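Local structure of protein BIM1 (Saccharomyces cerevisiae, 2QJX) at residues I42-Y47 with H108-K113; G21-L25 with Y118-R124; I81-V85 with F101-L105. The protein binds microtubules, in particular their plus ends, this chain being the calponin homology domain of the longer protein. All coordinates share one frame. Residue numbers count along the deposited sequence, not the author numbering.

Contact 1. Residues I42-Y47 with H108-K113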
ATOM      1  N   ILE A  42       0.370  -1.387  -3.811  1.00 13.30           N
ATOM      2  CA  ILE A  42       0.155  -0.317  -4.778  1.00 14.48           C
ATOM      3  C   ILE A  42       1.508  -0.110  -5.457  1.00 13.97           C
ATOM      4  O   ILE A  42       1.594   0.041  -6.679  1.00 13.22           O
ATOM      5  CB  ILE A  42      -0.279   1.000  -4.111  1.00 15.33           C
ATOM      6  CG1 ILE A  42      -1.708   0.864  -3.585  1.00 15.53           C
ATOM      7  CG2 ILE A  42      -0.210   2.144  -5.119  1.00 16.62           C
ATOM      8  CD1 ILE A  42      -2.235   2.120  -2.933  1.00 16.34           C
HETATM    9  N   MSE A  43       2.572  -0.114  -4.661  1.00 14.79           N
HETATM   10  CA  MSE A  43       3.907   0.056  -5.222  1.00 14.08           C
HETATM   11  C   MSE A  43       4.262  -1.133  -6.119  1.00 13.92           C
HETATM   12  O   MSE A  43       4.977  -0.977  -7.110  1.00 15.22           O
HETATM   13  CB  MSE A  43       4.941   0.214  -4.107  1.00 14.77           C
HETATM   14  CG  MSE A  43       4.783   1.504  -3.297  1.00 15.10           C
HETATM   15 SE   MSE A  43       4.949   3.138  -4.345  1.00 22.78          SE
HETATM   16  CE  MSE A  43       6.862   3.382  -4.226  1.00 21.35           C
ATOM     17  N   ASP A  44       3.762  -2.321  -5.788  1.00 13.26           N
ATOM     18  CA  ASP A  44       4.048  -3.488  -6.624  1.00 12.94           C
ATOM     19  C   ASP A  44       3.362  -3.336  -7.980  1.00 13.64           C
ATOM     20  O   ASP A  44       3.927  -3.705  -9.010  1.00 15.90           O
ATOM     21  CB  ASP A  44       3.579  -4.791  -5.955  1.00 13.29           C
ATOM     22  CG  ASP A  44       4.062  -6.039  -6.695  1.00 15.81           C
ATOM     23  OD1 ASP A  44       5.289  -6.171  -6.880  1.00 14.31           O
ATOM     24  OD2 ASP A  44       3.227  -6.892  -7.088  1.00 16.65           O
ATOM     25  N   SER A  45       2.152  -2.786  -7.999  1.00 13.90           N
ATOM     26  CA  SER A  45       1.447  -2.614  -9.273  1.00 15.06           C
ATOM     27  C   SER A  45       2.232  -1.681 -10.204  1.00 14.87           C
ATOM     28  O   SER A  45       2.171  -1.810 -11.430  1.00 13.76           O
ATOM     29  CB  SER A  45       0.038  -2.051  -9.046  1.00 12.73           C
ATOM     30  OG  SER A  45       0.078  -0.715  -8.577  1.00 15.69           O
ATOM     31  N   ILE A  46       2.981  -0.753  -9.615  1.00 15.49           N
ATOM     32  CA  ILE A  46       3.776   0.198 -10.389  1.00 15.65           C
ATOM     33  C   ILE A  46       5.174  -0.310 -10.756  1.00 18.20           C
ATOM     34  O   ILE A  46       5.610  -0.174 -11.905  1.00 19.24           O
ATOM     35  CB  ILE A  46       3.969   1.527  -9.626  1.00 16.81           C
ATOM     36  CG1 ILE A  46       2.610   2.139  -9.271  1.00 13.59           C
ATOM     37  CG2 ILE A  46       4.783   2.493 -10.485  1.00 17.28           C
ATOM     38  CD1 ILE A  46       2.706   3.360  -8.367  1.00 13.69           C
ATOM     39  N   TYR A  47       5.878  -0.888  -9.786  1.00 16.51           N
ATOM     40  CA  TYR A  47       7.238  -1.364 -10.025  1.00 17.29           C
ATOM     41  C   TYR A  47       7.392  -2.863 -10.224  1.00 18.49           C
ATOM     42  O   TYR A  47       8.334  -3.312 -10.877  1.00 19.05           O
ATOM     43  CB  TYR A  47       8.153  -0.891  -8.899  1.00 17.11           C
ATOM     44  CG  TYR A  47       8.168   0.613  -8.766  1.00 18.12           C
ATOM     45  CD1 TYR A  47       7.271   1.269  -7.920  1.00 16.22           C
ATOM     46  CD2 TYR A  47       9.034   1.388  -9.537  1.00 17.12           C
ATOM     47  CE1 TYR A  47       7.238   2.656  -7.848  1.00 20.02           C
ATOM     48  CE2 TYR A  47       9.005   2.776  -9.474  1.00 19.70           C
ATOM     49  CZ  TYR A  47       8.105   3.404  -8.631  1.00 20.04           C
ATOM     50  OH  TYR A  47       8.053   4.775  -8.589  1.00 21.46           O
ATOM     51  N   HIS A 108       0.925   9.053  -7.236  1.00 18.04           N
ATOM     52  CA  HIS A 108       2.135   8.398  -7.708  1.00 18.70           C
ATOM     53  C   HIS A 108       1.754   7.315  -8.723  1.00 18.51           C
ATOM     54  O   HIS A 108       2.399   7.171  -9.769  1.00 19.43           O
ATOM     55  CB  HIS A 108       2.882   7.762  -6.534  1.00 19.11           C
ATOM     56  CG  HIS A 108       4.284   7.355  -6.865  1.00 19.16           C
ATOM     57  ND1 HIS A 108       5.275   8.269  -7.149  1.00 19.91           N
ATOM     58  CD2 HIS A 108       4.858   6.133  -6.965  1.00 21.68           C
ATOM     59  CE1 HIS A 108       6.402   7.627  -7.407  1.00 22.27           C
ATOM     60  NE2 HIS A 108       6.175   6.330  -7.301  1.00 18.82           N
ATOM     61  N   TRP A 109       0.705   6.559  -8.405  1.00 16.36           N
ATOM     62  CA  TRP A 109       0.208   5.496  -9.279  1.00 16.79           C
ATOM     63  C   TRP A 109      -0.252   6.087 -10.618  1.00 17.69           C
ATOM     64  O   TRP A 109       0.102   5.590 -11.690  1.00 16.98           O
ATOM     65  CB  TRP A 109      -0.969   4.779  -8.602  1.00 16.85           C
ATOM     66  CG  TRP A 109      -1.538   3.647  -9.396  1.00 17.40           C
ATOM     67  CD1 TRP A 109      -1.066   2.372  -9.457  1.00 17.28           C
ATOM     68  CD2 TRP A 109      -2.687   3.693 -10.252  1.00 16.53           C
ATOM     69  NE1 TRP A 109      -1.849   1.615 -10.297  1.00 17.14           N
ATOM     70  CE2 TRP A 109      -2.852   2.402 -10.799  1.00 17.71           C
ATOM     71  CE3 TRP A 109      -3.593   4.700 -10.608  1.00 18.80           C
ATOM     72  CZ2 TRP A 109      -3.889   2.088 -11.686  1.00 19.29           C
ATOM     73  CZ3 TRP A 109      -4.628   4.390 -11.489  1.00 19.42           C
ATOM     74  CH2 TRP A 109      -4.766   3.092 -12.016  1.00 18.51           C
ATOM     75  N   ILE A 110      -1.041   7.152 -10.554  1.00 18.94           N
ATOM     76  CA  ILE A 110      -1.528   7.798 -11.768  1.00 21.92           C
ATOM     77  C   ILE A 110      -0.376   8.209 -12.672  1.00 23.13           C
ATOM     78  O   ILE A 110      -0.406   7.978 -13.881  1.00 23.23           O
ATOM     79  CB  ILE A 110      -2.361   9.052 -11.430  1.00 22.72           C
ATOM     80  CG1 ILE A 110      -3.699   8.629 -10.826  1.00 23.40           C
ATOM     81  CG2 ILE A 110      -2.565   9.904 -12.681  1.00 25.04           C
ATOM     82  CD1 ILE A 110      -4.554   9.776 -10.355  1.00 24.75           C
ATOM     83  N   ARG A 111       0.650   8.805 -12.076  1.00 24.28           N
ATOM     84  CA  ARG A 111       1.802   9.274 -12.831  1.00 25.29           C
ATOM     85  C   ARG A 111       2.774   8.200 -13.313  1.00 25.48           C
ATOM     86  O   ARG A 111       3.394   8.362 -14.368  1.00 24.72           O
ATOM     87  CB  ARG A 111       2.569  10.313 -12.008  1.00 30.27           C
ATOM     88  CG  ARG A 111       3.805  10.869 -12.698  1.00 35.26           C
ATOM     89  CD  ARG A 111       4.437  11.983 -11.880  1.00 40.38           C
ATOM     90  NE  ARG A 111       5.619  12.539 -12.533  1.00 43.85           N
ATOM     91  CZ  ARG A 111       6.349  13.534 -12.037  1.00 46.52           C
ATOM     92  NH1 ARG A 111       6.019  14.088 -10.876  1.00 47.20           N
ATOM     93  NH2 ARG A 111       7.410  13.975 -12.700  1.00 47.44           N
ATOM     94  N   HIS A 112       2.905   7.099 -12.578  1.00 21.46           N
ATOM     95  CA  HIS A 112       3.867   6.084 -12.981  1.00 22.20           C
ATOM     96  C   HIS A 112       3.389   4.702 -13.427  1.00 21.38           C
ATOM     97  O   HIS A 112       4.173   3.945 -13.996  1.00 21.49           O
ATOM     98  CB  HIS A 112       4.916   5.914 -11.879  1.00 23.65           C
ATOM     99  CG  HIS A 112       5.706   7.155 -11.602  1.00 26.50           C
ATOM    100  ND1 HIS A 112       5.260   8.151 -10.759  1.00 29.31           N
ATOM    101  CD2 HIS A 112       6.903   7.573 -12.077  1.00 28.22           C
ATOM    102  CE1 HIS A 112       6.148   9.127 -10.725  1.00 28.26           C
ATOM    103  NE2 HIS A 112       7.155   8.801 -11.516  1.00 31.41           N
ATOM    104  N   LYS A 113       2.135   4.352 -13.174  1.00 19.87           N
ATOM    105  CA  LYS A 113       1.651   3.034 -13.589  1.00 20.49           C
ATOM    106  C   LYS A 113       1.669   2.947 -15.113  1.00 21.05           C
ATOM    107  O   LYS A 113       1.060   3.777 -15.784  1.00 20.60           O
ATOM    108  CB  LYS A 113       0.227   2.792 -13.085  1.00 18.96           C
ATOM    109  CG  LYS A 113      -0.347   1.447 -13.519  1.00 19.89           C
ATOM    110  CD  LYS A 113       0.419   0.287 -12.900  1.00 19.01           C
ATOM    111  CE  LYS A 113      -0.003  -1.051 -13.493  1.00 20.89           C
ATOM    112  NZ  LYS A 113       0.580  -1.251 -14.853  1.00 21.38           N
TER
HETATM  113  O   HOH W   1       3.132  -2.077 -14.001  1.00 29.48           O
HETATM  114  O   HOH W   2       4.289   0.584 -14.179  1.00 28.90           O
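Helices that run side by side in the same direction can end by packing their last turns together, and the calponin homology (CH) domain offers an example: the C-terminal turns of helices 37-47 and 95-112 lie 8° from parallel, their axes 9.9 Å apart at closest. H108 opens the contact. Its NE2 lies 2.8 Å from Y47 OH in a hydrogen bond formed near the planes of both rings, while the selenomethionine M43 approaches obliquely, SE to H108 CD2 4.0 Å; W104 stacks on the same imidazole. At W109, I46 packs against both backbone and side chain: I46 CD1 is 3.4 Å from W109 CA and I46 CG1 3.7 Å from W109 CD1. The W109 indole edge also meets S45, S45 OG lying 3.4 Å from W109 CD1, and S45 OG donates to I42 O at 2.5 Å. W18 and L22 of helix 12-23 pack against the indole as well. H112 adds its CB, 3.7 Å from I46 CG2, and H112 ND1 donates to H108 O, one turn back, at 3.2 Å. At K113 the backbone leaves helical geometry and the chain comes nearest, I46 CA to K113 CA 4.8 Å. The lysine ammonium bonds to S116 O and to a water 2.8 Å from K113 NZ, which also lies 2.8 Å from S45 O.

Contact 2. Residues G21-L25 with Y118-R124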
ATOM      1  N   GLY A  21     -11.160  -1.450  -5.845  1.00 14.60           N
ATOM      2  CA  GLY A  21     -11.260  -1.940  -7.208  1.00 14.48           C
ATOM      3  C   GLY A  21      -9.885  -2.268  -7.767  1.00 14.90           C
ATOM      4  O   GLY A  21      -9.702  -3.278  -8.446  1.00 14.41           O
ATOM      5  N   LEU A  22      -8.914  -1.414  -7.460  1.00 14.75           N
ATOM      6  CA  LEU A  22      -7.547  -1.589  -7.933  1.00 14.65           C
ATOM      7  C   LEU A  22      -6.908  -2.884  -7.452  1.00 14.36           C
ATOM      8  O   LEU A  22      -6.308  -3.615  -8.237  1.00 15.31           O
ATOM      9  CB  LEU A  22      -6.678  -0.415  -7.472  1.00 15.15           C
ATOM     10  CG  LEU A  22      -5.199  -0.466  -7.870  1.00 18.40           C
ATOM     11  CD1 LEU A  22      -5.059  -0.247  -9.369  1.00 19.79           C
ATOM     12  CD2 LEU A  22      -4.424   0.597  -7.114  1.00 18.32           C
ATOM     13  N   LEU A  23      -7.031  -3.167  -6.158  1.00 14.19           N
ATOM     14  CA  LEU A  23      -6.410  -4.361  -5.592  1.00 14.07           C
ATOM     15  C   LEU A  23      -7.367  -5.484  -5.209  1.00 13.71           C
ATOM     16  O   LEU A  23      -6.959  -6.466  -4.587  1.00 11.59           O
ATOM     17  CB  LEU A  23      -5.578  -3.967  -4.367  1.00 13.14           C
ATOM     18  CG  LEU A  23      -4.448  -2.970  -4.638  1.00 14.38           C
ATOM     19  CD1 LEU A  23      -3.691  -2.687  -3.358  1.00 15.06           C
ATOM     20  CD2 LEU A  23      -3.514  -3.535  -5.700  1.00 13.39           C
ATOM     21  N   ASN A  24      -8.630  -5.355  -5.599  1.00 14.48           N
ATOM     22  CA  ASN A  24      -9.629  -6.356  -5.244  1.00 15.32           C
ATOM     23  C   ASN A  24      -9.636  -6.577  -3.736  1.00 15.10           C
ATOM     24  O   ASN A  24      -9.469  -7.705  -3.248  1.00 14.06           O
ATOM     25  CB  ASN A  24      -9.369  -7.687  -5.945  1.00 17.83           C
ATOM     26  CG  ASN A  24     -10.373  -8.751  -5.547  1.00 23.53           C
ATOM     27  OD1 ASN A  24     -11.581  -8.516  -5.578  1.00 28.67           O
ATOM     28  ND2 ASN A  24      -9.879  -9.927  -5.165  1.00 27.18           N
ATOM     29  N   LEU A  25      -9.811  -5.483  -3.008  1.00 15.10           N
ATOM     30  CA  LEU A  25      -9.863  -5.516  -1.554  1.00 13.49           C
ATOM     31  C   LEU A  25     -11.281  -5.166  -1.126  1.00 15.25           C
ATOM     32  O   LEU A  25     -12.116  -4.795  -1.957  1.00 12.14           O
ATOM     33  CB  LEU A  25      -8.875  -4.510  -0.956  1.00 13.15           C
ATOM     34  CG  LEU A  25      -7.393  -4.792  -1.221  1.00 13.04           C
ATOM     35  CD1 LEU A  25      -6.531  -3.704  -0.593  1.00 13.88           C
ATOM     36  CD2 LEU A  25      -7.038  -6.157  -0.654  1.00 16.06           C
ATOM     37  N   TYR A 118      -2.110  -5.651 -14.402  1.00 22.52           N
ATOM     38  CA  TYR A 118      -1.680  -6.118 -13.090  1.00 21.06           C
ATOM     39  C   TYR A 118      -2.739  -7.038 -12.505  1.00 19.92           C
ATOM     40  O   TYR A 118      -3.924  -6.720 -12.528  1.00 21.75           O
ATOM     41  CB  TYR A 118      -1.451  -4.926 -12.154  1.00 19.53           C
ATOM     42  CG  TYR A 118      -0.867  -5.306 -10.808  1.00 15.29           C
ATOM     43  CD1 TYR A 118       0.457  -5.730 -10.695  1.00 13.87           C
ATOM     44  CD2 TYR A 118      -1.642  -5.245  -9.650  1.00 16.05           C
ATOM     45  CE1 TYR A 118       1.001  -6.084  -9.457  1.00 13.43           C
ATOM     46  CE2 TYR A 118      -1.112  -5.600  -8.403  1.00 13.40           C
ATOM     47  CZ  TYR A 118       0.207  -6.017  -8.316  1.00 12.08           C
ATOM     48  OH  TYR A 118       0.731  -6.370  -7.094  1.00 13.02           O
ATOM     49  N   ASP A 119      -2.311  -8.188 -11.996  1.00 18.36           N
ATOM     50  CA  ASP A 119      -3.230  -9.150 -11.403  1.00 18.74           C
ATOM     51  C   ASP A 119      -2.924  -9.139  -9.916  1.00 16.88           C
ATOM     52  O   ASP A 119      -2.045  -9.863  -9.455  1.00 16.86           O
ATOM     53  CB  ASP A 119      -2.984 -10.552 -11.963  1.00 18.51           C
ATOM     54  CG  ASP A 119      -4.033 -11.546 -11.516  1.00 20.28           C
ATOM     55  OD1 ASP A 119      -4.648 -11.328 -10.450  1.00 20.36           O
ATOM     56  OD2 ASP A 119      -4.235 -12.557 -12.221  1.00 23.26           O
ATOM     57  N   PRO A 120      -3.649  -8.314  -9.146  1.00 16.20           N
ATOM     58  CA  PRO A 120      -3.428  -8.218  -7.701  1.00 16.12           C
ATOM     59  C   PRO A 120      -3.572  -9.524  -6.939  1.00 14.92           C
ATOM     60  O   PRO A 120      -2.786  -9.815  -6.037  1.00 14.87           O
ATOM     61  CB  PRO A 120      -4.446  -7.158  -7.266  1.00 15.31           C
ATOM     62  CG  PRO A 120      -5.560  -7.333  -8.254  1.00 16.73           C
ATOM     63  CD  PRO A 120      -4.803  -7.495  -9.557  1.00 16.80           C
ATOM     64  N   ASP A 121      -4.572 -10.317  -7.298  1.00 14.07           N
ATOM     65  CA  ASP A 121      -4.794 -11.579  -6.612  1.00 15.15           C
ATOM     66  C   ASP A 121      -3.635 -12.553  -6.815  1.00 14.23           C
ATOM     67  O   ASP A 121      -3.124 -13.130  -5.854  1.00 14.66           O
ATOM     68  CB  ASP A 121      -6.115 -12.187  -7.090  1.00 16.19           C
ATOM     69  CG  ASP A 121      -7.297 -11.275  -6.810  1.00 19.99           C
ATOM     70  OD1 ASP A 121      -7.696 -11.166  -5.632  1.00 20.64           O
ATOM     71  OD2 ASP A 121      -7.814 -10.649  -7.762  1.00 21.26           O
ATOM     72  N   ALA A 122      -3.217 -12.732  -8.063  1.00 13.82           N
ATOM     73  CA  ALA A 122      -2.112 -13.639  -8.356  1.00 14.53           C
ATOM     74  C   ALA A 122      -0.819 -13.171  -7.691  1.00 14.86           C
ATOM     75  O   ALA A 122      -0.040 -13.987  -7.193  1.00 15.50           O
ATOM     76  CB  ALA A 122      -1.912 -13.757  -9.866  1.00 15.54           C
ATOM     77  N   ARG A 123      -0.583 -11.863  -7.679  1.00 14.29           N
ATOM     78  CA  ARG A 123       0.630 -11.340  -7.060  1.00 15.25           C
ATOM     79  C   ARG A 123       0.673 -11.617  -5.557  1.00 16.09           C
ATOM     80  O   ARG A 123       1.759 -11.704  -4.984  1.00 16.24           O
ATOM     81  CB  ARG A 123       0.776  -9.832  -7.323  1.00 15.16           C
ATOM     82  CG  ARG A 123       1.051  -9.473  -8.784  1.00 16.57           C
ATOM     83  CD  ARG A 123       2.405 -10.004  -9.262  1.00 20.53           C
ATOM     84  NE  ARG A 123       3.520  -9.330  -8.600  1.00 17.20           N
ATOM     85  CZ  ARG A 123       4.800  -9.655  -8.760  1.00 23.06           C
ATOM     86  NH1 ARG A 123       5.140 -10.657  -9.560  1.00 23.19           N
ATOM     87  NH2 ARG A 123       5.743  -8.968  -8.126  1.00 22.01           N
ATOM     88  N   ARG A 124      -0.501 -11.760  -4.933  1.00 15.38           N
ATOM     89  CA  ARG A 124      -0.607 -12.046  -3.494  1.00 16.19           C
ATOM     90  C   ARG A 124      -0.779 -13.539  -3.236  1.00 14.00           C
ATOM     91  O   ARG A 124      -1.032 -13.934  -2.096  1.00 14.34           O
ATOM     92  CB  ARG A 124      -1.853 -11.406  -2.861  1.00 18.90           C
ATOM     93  CG  ARG A 124      -2.066  -9.939  -3.008  1.00 22.64           C
ATOM     94  CD  ARG A 124      -3.093  -9.511  -1.959  1.00 20.30           C
ATOM     95  NE  ARG A 124      -4.491  -9.800  -2.294  1.00 18.13           N
ATOM     96  CZ  ARG A 124      -5.274  -8.976  -2.987  1.00 17.78           C
ATOM     97  NH1 ARG A 124      -4.797  -7.819  -3.426  1.00 14.49           N
ATOM     98  NH2 ARG A 124      -6.547  -9.282  -3.210  1.00 17.22           N
TER
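A carbonyl group at the end of a helix lacks the amide of a following turn and can be satisfied by a donor from another part of the chain. Near the C-terminal end of helix 12-23 of the CH domain, an arginine after the short helix 120-123 supplies that donor. R124 NH1 and NH2 both donate to L23 O, at 2.8 and 3.2 Å, and NH2 reaches N24 O in a weak bond of 3.3 Å. Q41 accepts from NH1 too, and NE is paired with the terminal carboxylate of R127. N24, whose positive phi turns the chain out of the helix, gives ND2 to D121 OD1 at 2.6 Å; the same oxygen makes a salt bridge with R124 NH2 at 3.3 Å. Y118 OH bonds to D44 and Q41, while its ring, with P120, receives L23: CD2 lies 4.2 Å from Y118 CE2 and 4.1 Å from P120 CB. D119 N-caps the short helix, its OD1 accepting from A122 N at 3.1 Å.

Contact 3. Residues I81-V85 with F101-L105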
ATOM      1  N   ILE A  81      12.767   7.030  -4.512  1.00 21.10           N
ATOM      2  CA  ILE A  81      11.569   7.828  -4.263  1.00 22.96           C
ATOM      3  C   ILE A  81      11.868   8.701  -3.044  1.00 23.89           C
ATOM      4  O   ILE A  81      12.153   8.188  -1.963  1.00 24.48           O
ATOM      5  CB  ILE A  81      10.342   6.923  -3.975  1.00 23.31           C
ATOM      6  CG1 ILE A  81      10.193   5.873  -5.085  1.00 23.69           C
ATOM      7  CG2 ILE A  81       9.079   7.762  -3.871  1.00 23.33           C
ATOM      8  CD1 ILE A  81      10.153   6.453  -6.491  1.00 27.01           C
ATOM      9  N   GLU A  82      11.807  10.017  -3.223  1.00 24.49           N
ATOM     10  CA  GLU A  82      12.116  10.951  -2.141  1.00 25.77           C
ATOM     11  C   GLU A  82      10.993  11.205  -1.132  1.00 24.05           C
ATOM     12  O   GLU A  82      11.255  11.657  -0.014  1.00 24.36           O
ATOM     13  CB  GLU A  82      12.604  12.275  -2.743  1.00 28.93           C
ATOM     14  CG  GLU A  82      13.937  12.141  -3.479  1.00 35.87           C
ATOM     15  CD  GLU A  82      14.276  13.348  -4.333  1.00 39.91           C
ATOM     16  OE1 GLU A  82      14.281  14.478  -3.802  1.00 43.03           O
ATOM     17  OE2 GLU A  82      14.542  13.166  -5.542  1.00 42.92           O
ATOM     18  N   LYS A  83       9.756  10.905  -1.518  1.00 22.42           N
ATOM     19  CA  LYS A  83       8.593  11.092  -0.646  1.00 22.68           C
ATOM     20  C   LYS A  83       8.831  10.517   0.745  1.00 23.79           C
ATOM     21  O   LYS A  83       9.384   9.428   0.878  1.00 24.09           O
ATOM     22  CB  LYS A  83       7.367  10.403  -1.253  1.00 23.15           C
ATOM     23  CG  LYS A  83       6.153  10.345  -0.320  1.00 23.76           C
ATOM     24  CD  LYS A  83       5.419  11.679  -0.272  1.00 24.02           C
ATOM     25  CE  LYS A  83       4.241  11.638   0.699  1.00 25.46           C
ATOM     26  NZ  LYS A  83       4.684  11.667   2.125  1.00 24.71           N
ATOM     27  N   THR A  84       8.402  11.244   1.777  1.00 23.76           N
ATOM     28  CA  THR A  84       8.573  10.798   3.158  1.00 24.24           C
ATOM     29  C   THR A  84       7.551   9.735   3.557  1.00 25.22           C
ATOM     30  O   THR A  84       6.429   9.707   3.045  1.00 25.37           O
ATOM     31  CB  THR A  84       8.439  11.971   4.162  1.00 25.27           C
ATOM     32  OG1 THR A  84       7.147  12.578   4.017  1.00 26.63           O
ATOM     33  CG2 THR A  84       9.526  13.010   3.931  1.00 24.20           C
ATOM     34  N   VAL A  85       7.953   8.866   4.480  1.00 24.10           N
ATOM     35  CA  VAL A  85       7.090   7.805   4.983  1.00 26.37           C
ATOM     36  C   VAL A  85       7.264   7.740   6.498  1.00 27.67           C
ATOM     37  O   VAL A  85       8.233   7.169   6.994  1.00 29.18           O
ATOM     38  CB  VAL A  85       7.473   6.432   4.388  1.00 26.06           C
ATOM     39  CG1 VAL A  85       6.453   5.388   4.804  1.00 26.34           C
ATOM     40  CG2 VAL A  85       7.563   6.521   2.875  1.00 24.04           C
ATOM     41  N   PHE A 101      -1.418   9.761   3.135  1.00 15.48           N
ATOM     42  CA  PHE A 101      -0.456   8.910   2.443  1.00 15.66           C
ATOM     43  C   PHE A 101      -1.116   8.230   1.245  1.00 14.31           C
ATOM     44  O   PHE A 101      -0.517   8.130   0.172  1.00 17.15           O
ATOM     45  CB  PHE A 101       0.119   7.864   3.407  1.00 16.01           C
ATOM     46  CG  PHE A 101       1.357   7.188   2.894  1.00 18.96           C
ATOM     47  CD1 PHE A 101       2.524   7.916   2.681  1.00 19.43           C
ATOM     48  CD2 PHE A 101       1.355   5.827   2.607  1.00 18.65           C
ATOM     49  CE1 PHE A 101       3.673   7.300   2.186  1.00 21.29           C
ATOM     50  CE2 PHE A 101       2.498   5.201   2.111  1.00 20.41           C
ATOM     51  CZ  PHE A 101       3.661   5.942   1.901  1.00 19.27           C
ATOM     52  N   LEU A 102      -2.349   7.766   1.421  1.00 15.15           N
ATOM     53  CA  LEU A 102      -3.062   7.112   0.329  1.00 15.32           C
ATOM     54  C   LEU A 102      -3.324   8.107  -0.800  1.00 16.15           C
ATOM     55  O   LEU A 102      -3.268   7.748  -1.980  1.00 15.08           O
ATOM     56  CB  LEU A 102      -4.386   6.524   0.820  1.00 15.94           C
ATOM     57  CG  LEU A 102      -5.189   5.733  -0.214  1.00 17.00           C
ATOM     58  CD1 LEU A 102      -4.358   4.559  -0.735  1.00 17.17           C
ATOM     59  CD2 LEU A 102      -6.484   5.234   0.413  1.00 18.46           C
ATOM     60  N   GLN A 103      -3.611   9.359  -0.446  1.00 15.97           N
ATOM     61  CA  GLN A 103      -3.851  10.375  -1.466  1.00 17.97           C
ATOM     62  C   GLN A 103      -2.596  10.528  -2.312  1.00 19.00           C
ATOM     63  O   GLN A 103      -2.675  10.569  -3.537  1.00 17.89           O
ATOM     64  CB  GLN A 103      -4.214  11.722  -0.837  1.00 19.15           C
ATOM     65  CG  GLN A 103      -5.516  11.708  -0.050  1.00 21.24           C
ATOM     66  CD  GLN A 103      -5.826  13.051   0.590  1.00 21.85           C
ATOM     67  OE1 GLN A 103      -4.952  13.690   1.172  1.00 22.61           O
ATOM     68  NE2 GLN A 103      -7.080  13.475   0.497  1.00 23.98           N
ATOM     69  N   TRP A 104      -1.435  10.606  -1.667  1.00 17.98           N
ATOM     70  CA  TRP A 104      -0.190  10.745  -2.416  1.00 18.81           C
ATOM     71  C   TRP A 104       0.091   9.500  -3.256  1.00 17.45           C
ATOM     72  O   TRP A 104       0.531   9.601  -4.404  1.00 17.71           O
ATOM     73  CB  TRP A 104       0.999  10.982  -1.485  1.00 18.95           C
ATOM     74  CG  TRP A 104       2.303  11.048  -2.240  1.00 19.50           C
ATOM     75  CD1 TRP A 104       2.850  12.146  -2.846  1.00 19.57           C
ATOM     76  CD2 TRP A 104       3.184   9.952  -2.530  1.00 19.01           C
ATOM     77  NE1 TRP A 104       4.014  11.802  -3.493  1.00 19.90           N
ATOM     78  CE2 TRP A 104       4.242  10.462  -3.317  1.00 21.12           C
ATOM     79  CE3 TRP A 104       3.179   8.589  -2.202  1.00 21.19           C
ATOM     80  CZ2 TRP A 104       5.289   9.653  -3.784  1.00 21.38           C
ATOM     81  CZ3 TRP A 104       4.223   7.784  -2.668  1.00 20.96           C
ATOM     82  CH2 TRP A 104       5.262   8.323  -3.449  1.00 21.62           C
ATOM     83  N   LEU A 105      -0.147   8.324  -2.685  1.00 16.02           N
ATOM     84  CA  LEU A 105       0.097   7.090  -3.419  1.00 16.67           C
ATOM     85  C   LEU A 105      -0.729   7.033  -4.695  1.00 16.92           C
ATOM     86  O   LEU A 105      -0.229   6.636  -5.754  1.00 15.40           O
ATOM     87  CB  LEU A 105      -0.211   5.874  -2.542  1.00 18.16           C
ATOM     88  CG  LEU A 105       0.884   5.525  -1.533  1.00 18.58           C
ATOM     89  CD1 LEU A 105       0.386   4.462  -0.571  1.00 19.77           C
ATOM     90  CD2 LEU A 105       2.114   5.029  -2.275  1.00 19.53           C
TER
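This is a surface contact in which a loop packs against two aromatic side chains of a helix, without a hydrogen bond between the two. In the all-helical CH domain the loop 81-85 links helix 62-78 to the short helix 87-90, and runs past two rings, one turn apart, on helix 95-112. The backbones stay separated, with 9.0 Å between K83 CA and W104 CA and 8.0 Å between V85 CA and F101 CA, so side chains must fill the gap. W104 and F101 share this on the helix, K83 contributing most on the loop. K83 lays its aliphatic chain across one face of the indole, CB lying 3.4 Å from W104 CZ2, while I81 CG2 touches W104 CH2 at 3.9 Å. V85 CG2 and T84 O approach F101 CE1 at 4.0 and 3.8 Å, the carbonyl near the ring plane. F76 of helix 62-78 touches I81, K83 and V85, tying the loop to that helix. K83 NZ donates to T84 O at 2.8 Å. Over the five-membered ring of W104, NZ is too far for more than a weak cation-pi attraction; K83 CD makes a CH-pi contact, 3.4 Å from the ring centroid and 7° off its normal.

Overall arrangement
The three contacts are nested along the chain: 81-85 with 101-105 lies inside the loop closed by contact 1, which lies inside the longer one closed by contact 2. Contacts 1 and 3 share helix 95-112, have centres about 11 Å apart and touch through Y47, H108 and I81. Contacts 1 and 2, with centres about 13 Å apart, touch where D44 takes a salt bridge from R123 and a probable hydrogen bond from Y118. Contacts 2 and 3, about 20 Å apart between centres, do not touch and lie on opposite sides of the chain's centre. Together they join parts of one compact CH domain distant in sequence and hold this fragment's C-terminal residues against helix 12-23.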